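Local structure of DNA/pantothenate metabolism flavoprotein (Streptomyces sparsogenes DSM 40356, 7CFU) at residues 138-143 / 182-187. The protein binds flavin mononucleotide and probably catalyses the FMN-dependent oxidative decarboxylation of a cysteine residue during biosynthesis of a peptide natural product. Numbering follows the deposited sequence.
With FMN (flavin mononucleotide), chain Y.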
# COMPACT_ATOMS: atom_id res chain seq x y z
N ALA A 138 5.35 17.93 34.50
CA ALA A 138 5.45 19.34 34.13
C ALA A 138 4.47 19.63 33.00
O ALA A 138 4.85 19.63 31.82
CB ALA A 138 6.88 19.72 33.74
N PRO A 139 3.21 19.88 33.33
CA PRO A 139 2.20 20.12 32.29
C PRO A 139 2.37 21.47 31.62
O PRO A 139 2.85 22.43 32.23
CB PRO A 139 0.87 20.05 33.05
CG PRO A 139 1.23 20.41 34.46
CD PRO A 139 2.62 19.86 34.68
N VAL A 140 1.98 21.54 30.35
CA VAL A 140 1.95 22.79 29.59
C VAL A 140 0.66 22.85 28.79
O VAL A 140 0.27 21.88 28.15
CB VAL A 140 3.16 22.94 28.66
CG1 VAL A 140 3.10 24.27 27.95
CG2 VAL A 140 4.46 22.82 29.45
N MET A 141 0.01 24.01 28.82
CA MET A 141 -1.24 24.27 28.10
C MET A 141 -1.53 25.76 28.25
O MET A 141 -0.93 26.44 29.08
CB MET A 141 -2.40 23.43 28.64
CG MET A 141 -2.86 23.85 30.05
SD MET A 141 -3.86 22.58 30.87
CE MET A 141 -2.56 21.47 31.38
N ASN A 142 -2.46 26.26 27.44
CA ASN A 142 -2.76 27.68 27.54
C ASN A 142 -3.67 27.93 28.74
O ASN A 142 -4.12 27.00 29.42
CB ASN A 142 -3.33 28.22 26.22
CG ASN A 142 -4.77 27.79 25.94
OD1 ASN A 142 -5.48 27.28 26.80
ND2 ASN A 142 -5.20 28.02 24.71
N ALA A 143 -3.96 29.21 28.98
CA ALA A 143 -4.63 29.61 30.22
C ALA A 143 -6.06 29.11 30.28
O ALA A 143 -6.55 28.73 31.35
CB ALA A 143 -4.59 31.13 30.37
N GLY A 182 0.89 28.47 26.77
CA GLY A 182 1.64 28.25 27.99
C GLY A 182 3.11 27.94 27.75
O GLY A 182 3.57 27.74 26.62
N SER A 183 3.86 27.90 28.84
CA SER A 183 5.25 27.49 28.80
C SER A 183 5.58 26.72 30.07
O SER A 183 4.85 26.77 31.06
CB SER A 183 6.20 28.69 28.66
OG SER A 183 6.03 29.58 29.75
N LEU A 184 6.70 26.00 30.01
CA LEU A 184 7.12 25.15 31.11
C LEU A 184 7.38 25.96 32.37
O LEU A 184 7.95 27.06 32.33
CB LEU A 184 8.38 24.38 30.71
CG LEU A 184 8.16 23.20 29.77
CD1 LEU A 184 9.44 22.89 29.01
CD2 LEU A 184 7.75 21.99 30.59
N GLY A 185 6.96 25.41 33.51
CA GLY A 185 7.25 26.02 34.80
C GLY A 185 8.69 25.81 35.20
O GLY A 185 9.55 25.45 34.40
N ASP A 186 8.95 26.02 36.49
CA ASP A 186 10.30 25.91 37.04
C ASP A 186 10.54 24.47 37.45
O ASP A 186 10.43 24.09 38.62
CB ASP A 186 10.51 26.88 38.20
CG ASP A 186 10.51 28.34 37.74
OD1 ASP A 186 11.14 28.63 36.70
OD2 ASP A 186 9.90 29.18 38.44
N PHE A 187 10.92 23.66 36.47
CA PHE A 187 11.08 22.23 36.68
C PHE A 187 12.45 21.87 37.23
O PHE A 187 12.58 20.78 37.81
CB PHE A 187 10.87 21.48 35.36
CG PHE A 187 11.79 21.92 34.25
CD1 PHE A 187 13.07 21.40 34.14
CD2 PHE A 187 11.38 22.85 33.31
CE1 PHE A 187 13.93 21.81 33.13
CE2 PHE A 187 12.22 23.26 32.29
CZ PHE A 187 13.50 22.74 32.20
N1 FMN Y . -2.26 20.05 24.45
C2 FMN Y . -1.90 20.48 25.70
O2 FMN Y . -2.52 20.06 26.67
N3 FMN Y . -0.84 21.35 25.87
C4 FMN Y . -0.15 21.81 24.77
O4 FMN Y . 0.79 22.59 24.92
C4A FMN Y . -0.52 21.39 23.50
N5 FMN Y . 0.16 21.83 22.39
C5A FMN Y . -0.20 21.39 21.13
C6 FMN Y . 0.50 21.85 20.03
C7 FMN Y . 0.14 21.42 18.76
C7M FMN Y . 0.90 21.91 17.56
C8 FMN Y . -0.93 20.54 18.60
C8M FMN Y . -1.30 20.09 17.21
C9 FMN Y . -1.63 20.08 19.71
C9A FMN Y . -1.27 20.51 20.98
N10 FMN Y . -1.96 20.08 22.10
C10 FMN Y . -1.58 20.50 23.35
C1' FMN Y . -3.10 19.12 21.97
C2' FMN Y . -2.58 17.72 22.23
O2' FMN Y . -1.52 17.42 21.33
C3' FMN Y . -3.74 16.73 22.15
O3' FMN Y . -4.59 16.92 23.26
C4' FMN Y . -3.27 15.27 22.06
O4' FMN Y . -4.39 14.42 21.94
C5' FMN Y . -2.45 14.87 23.27
O5' FMN Y . -1.86 13.60 23.03
P FMN Y . -0.90 12.93 24.13
O1P FMN Y . -1.08 11.43 24.08
O2P FMN Y . 0.49 13.37 23.83
O3P FMN Y . -1.24 13.37 25.53
O HOH W 1 4.92 23.11 33.65
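Val140 and Leu184 meet at about a right angle, with Val140 CG2 set against Leu184 CD2 at 3.6 Å and hardly farther from Leu184 CG. Val140 divides its two methyls between Gly182 and Leu184 of the facing loop: CG1, anti to the backbone N (chi1 -178°), lies along the Gly182 backbone, 3.7 Å from its carbonyl carbon, while CG2 is left for the leucine. Leu184 CD2 also touches Ala138 CB at 4.0 Å; Leu105 of strand 101-107 touches both side chains. The two chains run nearly antiparallel here, yet no direct hydrogen bond joins them. One water bridges them instead, donating to Pro139 O at 2.6 Å and accepting from Gly185 N. Farther along, Gly182 CA approaches Met141 O at 3.3 Å in a CA-H...O contact, where a beta carbon on Gly182 would collide with that oxygen. In this parallel, Rossmann-like flavoprotein sheet, residues 138-143 carry the chain off the C-terminal end of strand 135-139 into the FMN pocket, and the loop leading to helix 187-199 packs over them. In the pocket, Val140 O accepts the flavin N3-H at 2.6 Å, with a fairly straight angle of 162°. Cutting Val140 back to an alanine would probably open a gap beside the loop, Leu184 losing its contact with CG2 and the Gly182 backbone its contact with CG1. Met141 turns away from the loop, its CB near flavin N3 and O2, its chain packing on Leu112 and Trp146. Asn142 OD1 caps the following helix by accepting from Met145 N.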